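Local coordinates for protein NreA (PDB 6K2H) that probably serves as a nitrate receptor of GAF type that adjusts the signalling of a two-component system controlling nitrate respiration, at residues A104-Y112 against K132-Q140. The protein carries 1 engineered substitution. Sequence-based numbering, arbitrary orientation.
Sequences AVLAVPLWY and KIFDNDDIQ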
loop_
_atom_site.group_PDB
_atom_site.type_symbol
_atom_site.label_atom_id
_atom_site.label_comp_id
_atom_site.label_asym_id
_atom_site.label_seq_id
_atom_site.Cartn_x
_atom_site.Cartn_y
_atom_site.Cartn_z
ATOM N N ALA A 104 -10.607 3.414 -3.551
ATOM C CA ALA A 104 -9.608 4.477 -3.851
ATOM C C ALA A 104 -8.338 4.117 -3.121
ATOM O O ALA A 104 -8.380 3.506 -2.038
ATOM C CB ALA A 104 -10.097 5.828 -3.387
ATOM N N VAL A 105 -7.201 4.494 -3.672
ATOM C CA VAL A 105 -5.908 4.187 -3.053
ATOM C C VAL A 105 -4.860 5.271 -3.280
ATOM O O VAL A 105 -4.881 5.975 -4.323
ATOM C CB VAL A 105 -5.285 2.811 -3.480
ATOM C CG1 VAL A 105 -6.153 1.645 -3.056
ATOM C CG2 VAL A 105 -5.088 2.728 -4.945
ATOM N N LEU A 106 -3.980 5.406 -2.305
ATOM C CA LEU A 106 -2.835 6.321 -2.327
ATOM C C LEU A 106 -1.668 5.419 -1.898
ATOM O O LEU A 106 -1.605 4.981 -0.727
ATOM C CB LEU A 106 -3.009 7.459 -1.319
ATOM C CG LEU A 106 -1.755 8.278 -0.958
ATOM C CD1 LEU A 106 -1.186 8.925 -2.180
ATOM C CD2 LEU A 106 -2.107 9.301 0.096
ATOM N N ALA A 107 -0.726 5.163 -2.808
ATOM C CA ALA A 107 0.438 4.350 -2.451
ATOM C C ALA A 107 1.709 5.201 -2.557
ATOM O O ALA A 107 1.959 5.818 -3.578
ATOM C CB ALA A 107 0.542 3.196 -3.322
ATOM N N VAL A 108 2.420 5.279 -1.439
ATOM C CA VAL A 108 3.610 6.156 -1.380
ATOM C C VAL A 108 4.907 5.426 -1.085
ATOM O O VAL A 108 4.912 4.487 -0.284
ATOM C CB VAL A 108 3.391 7.255 -0.355
ATOM C CG1 VAL A 108 2.194 8.114 -0.698
ATOM C CG2 VAL A 108 3.273 6.717 1.074
ATOM N N PRO A 109 6.022 5.836 -1.717
ATOM C CA PRO A 109 7.298 5.172 -1.429
ATOM C C PRO A 109 7.770 5.521 -0.035
ATOM O O PRO A 109 7.563 6.674 0.468
ATOM C CB PRO A 109 8.221 5.733 -2.475
ATOM C CG PRO A 109 7.692 7.058 -2.827
ATOM C CD PRO A 109 6.178 6.859 -2.770
ATOM N N LEU A 110 8.389 4.549 0.608
ATOM C CA LEU A 110 9.060 4.770 1.893
ATOM C C LEU A 110 10.561 4.828 1.592
ATOM O O LEU A 110 11.092 3.912 0.952
ATOM C CB LEU A 110 8.750 3.666 2.859
ATOM C CG LEU A 110 7.265 3.667 3.276
ATOM C CD1 LEU A 110 7.088 2.534 4.245
ATOM C CD2 LEU A 110 6.853 4.955 3.985
ATOM N N TRP A 111 11.171 5.965 1.906
ATOM C CA TRP A 111 12.590 6.220 1.592
ATOM C C TRP A 111 13.466 6.134 2.828
ATOM O O TRP A 111 13.083 6.565 3.936
ATOM C CB TRP A 111 12.769 7.627 1.033
ATOM C CG TRP A 111 12.104 7.899 -0.274
ATOM C CD1 TRP A 111 10.845 8.431 -0.494
ATOM C CD2 TRP A 111 12.640 7.620 -1.552
ATOM N NE1 TRP A 111 10.604 8.491 -1.846
ATOM C CE2 TRP A 111 11.691 8.034 -2.518
ATOM C CE3 TRP A 111 13.817 7.044 -1.984
ATOM C CZ2 TRP A 111 11.904 7.883 -3.869
ATOM C CZ3 TRP A 111 14.073 6.969 -3.355
ATOM C CH2 TRP A 111 13.089 7.378 -4.291
ATOM N N TYR A 112 14.684 5.647 2.631
ATOM C CA TYR A 112 15.728 5.741 3.647
ATOM C C TYR A 112 17.056 5.951 2.935
ATOM O O TYR A 112 17.413 5.120 2.119
ATOM C CB TYR A 112 15.752 4.485 4.475
ATOM C CG TYR A 112 16.695 4.654 5.634
ATOM C CD1 TYR A 112 16.517 5.708 6.553
ATOM C CD2 TYR A 112 17.777 3.813 5.813
ATOM C CE1 TYR A 112 17.368 5.884 7.602
ATOM C CE2 TYR A 112 18.635 3.991 6.897
ATOM C CZ TYR A 112 18.435 5.021 7.770
ATOM O OH TYR A 112 19.274 5.181 8.869
ATOM N N LYS A 132 -6.714 13.450 1.327
ATOM C CA LYS A 132 -5.571 14.289 0.993
ATOM C C LYS A 132 -4.435 13.439 0.391
ATOM O O LYS A 132 -4.182 12.321 0.842
ATOM C CB LYS A 132 -5.096 14.918 2.287
ATOM C CG LYS A 132 -3.867 15.705 2.194
ATOM C CD LYS A 132 -3.556 16.376 3.552
ATOM C CE LYS A 132 -2.546 17.409 3.299
ATOM N NZ LYS A 132 -2.302 18.201 4.545
ATOM N N ILE A 133 -3.770 13.972 -0.626
ATOM C CA ILE A 133 -2.645 13.286 -1.316
ATOM C C ILE A 133 -1.373 13.766 -0.599
ATOM O O ILE A 133 -1.179 14.969 -0.502
ATOM C CB ILE A 133 -2.644 13.818 -2.785
ATOM C CG1 ILE A 133 -3.977 13.450 -3.429
ATOM C CG2 ILE A 133 -1.513 13.286 -3.629
ATOM C CD1 ILE A 133 -4.296 11.959 -3.353
ATOM N N PHE A 134 -0.534 12.858 -0.106
ATOM C CA PHE A 134 0.745 13.167 0.509
ATOM C C PHE A 134 1.941 13.004 -0.417
ATOM O O PHE A 134 2.007 12.073 -1.214
ATOM C CB PHE A 134 0.983 12.241 1.709
ATOM C CG PHE A 134 -0.090 12.340 2.722
ATOM C CD1 PHE A 134 -0.357 13.555 3.295
ATOM C CD2 PHE A 134 -0.843 11.234 3.087
ATOM C CE1 PHE A 134 -1.367 13.678 4.242
ATOM C CE2 PHE A 134 -1.851 11.341 4.038
ATOM C CZ PHE A 134 -2.123 12.575 4.599
ATOM N N ASP A 135 2.870 13.937 -0.237
ATOM C CA ASP A 135 4.190 13.976 -0.864
ATOM C C ASP A 135 5.148 13.116 -0.101
ATOM O O ASP A 135 4.832 12.689 0.999
ATOM C CB ASP A 135 4.778 15.410 -0.742
ATOM C CG ASP A 135 4.835 16.112 -2.013
ATOM O OD1 ASP A 135 4.978 17.342 -1.948
ATOM O OD2 ASP A 135 4.756 15.469 -3.073
ATOM N N ASN A 136 6.353 12.964 -0.648
ATOM C CA ASN A 136 7.480 12.378 0.085
ATOM C C ASN A 136 7.821 13.198 1.307
ATOM O O ASN A 136 8.104 12.660 2.368
ATOM C CB ASN A 136 8.751 12.307 -0.789
ATOM C CG ASN A 136 8.665 11.288 -1.909
ATOM O OD1 ASN A 136 8.121 10.200 -1.751
ATOM N ND2 ASN A 136 9.277 11.624 -3.044
ATOM N N ASP A 137 7.848 14.518 1.141
ATOM C CA ASP A 137 8.085 15.417 2.277
ATOM C C ASP A 137 7.013 15.184 3.365
ATOM O O ASP A 137 7.330 15.026 4.552
ATOM C CB ASP A 137 8.164 16.895 1.819
ATOM C CG ASP A 137 9.079 17.103 0.555
ATOM O OD1 ASP A 137 9.930 16.232 0.198
ATOM O OD2 ASP A 137 8.920 18.152 -0.098
ATOM N N ASP A 138 5.750 15.029 2.959
ATOM C CA ASP A 138 4.659 14.852 3.952
ATOM C C ASP A 138 4.835 13.555 4.732
ATOM O O ASP A 138 4.738 13.511 5.970
ATOM C CB ASP A 138 3.305 14.842 3.265
ATOM C CG ASP A 138 2.990 16.143 2.531
ATOM O OD1 ASP A 138 3.382 17.219 3.036
ATOM O OD2 ASP A 138 2.332 16.064 1.450
ATOM N N ILE A 139 5.120 12.492 3.996
ATOM C CA ILE A 139 5.314 11.183 4.652
ATOM C C ILE A 139 6.511 11.175 5.586
ATOM O O ILE A 139 6.436 10.556 6.614
ATOM C CB ILE A 139 5.475 10.063 3.633
ATOM C CG1 ILE A 139 4.257 10.027 2.703
ATOM C CG2 ILE A 139 5.635 8.710 4.331
ATOM C CD1 ILE A 139 2.929 9.803 3.368
ATOM N N GLN A 140 7.598 11.862 5.250
ATOM C CA GLN A 140 8.713 12.032 6.215
ATOM C C GLN A 140 8.349 12.817 7.485
ATOM O O GLN A 140 8.959 12.612 8.537
ATOM C CB GLN A 140 9.961 12.653 5.568
ATOM C CG GLN A 140 11.021 11.625 5.197
ATOM C CD GLN A 140 11.679 10.928 6.394
ATOM O OE1 GLN A 140 11.109 10.826 7.489
ATOM N NE2 GLN A 140 12.888 10.425 6.176
HETATM O O HOH W 1 6.644 9.175 -0.098
#
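Val108 and Ile139 meet tip to tip where the short C-terminal helix 136-140 of this GAF fold lies over the antiparallel sheet. Strand 104-112, paired with 115-124 and 77-79, crosses beneath the helix at 67°, while Ala107 packs on Val70 of helix 65-73.

The apolar contacts run along the strand. With chi1 of -57°, Ile139 sets CG1 beside its backbone N and CG2 beside its carbonyl carbon, and the fork spans two strand residues: CG1 lies 3.8 Å from Val108 CG2, and CG2 lies 4.0 Å from Leu110 CD2, the Leu110 side chain crossing at about a right angle. Nearer the start of the strand, Leu106 points into the loop that leads to the helix. Leu106 CD2 comes within 3.8 Å of Phe134 CD2, approaching the ring obliquely, and rests 3.7 Å from Lys132 O. This packing buries Phe134 N, which has no hydrogen-bonding partner in the model.

Polar contacts gather at the helix start. Trp111 offers its indole NE1 to Asn136 OD1 at 3.0 Å, a weak bond bent to 137°; the oxygen lies at the ring edge and in its plane, whereas the amide plane stands almost perpendicular to the indole. Pro109 CG presses on the same oxygen, 3.3 Å from Asn136 OD1. A water donates to Pro109 O, though its very short approach to OD1 is doubtful. Just before the helix, at its N-cap position, Asp135 N donates almost straight to Asp138 OD2 at 2.8 Å, reaching the anti side of the carboxylate from somewhat out of its plane.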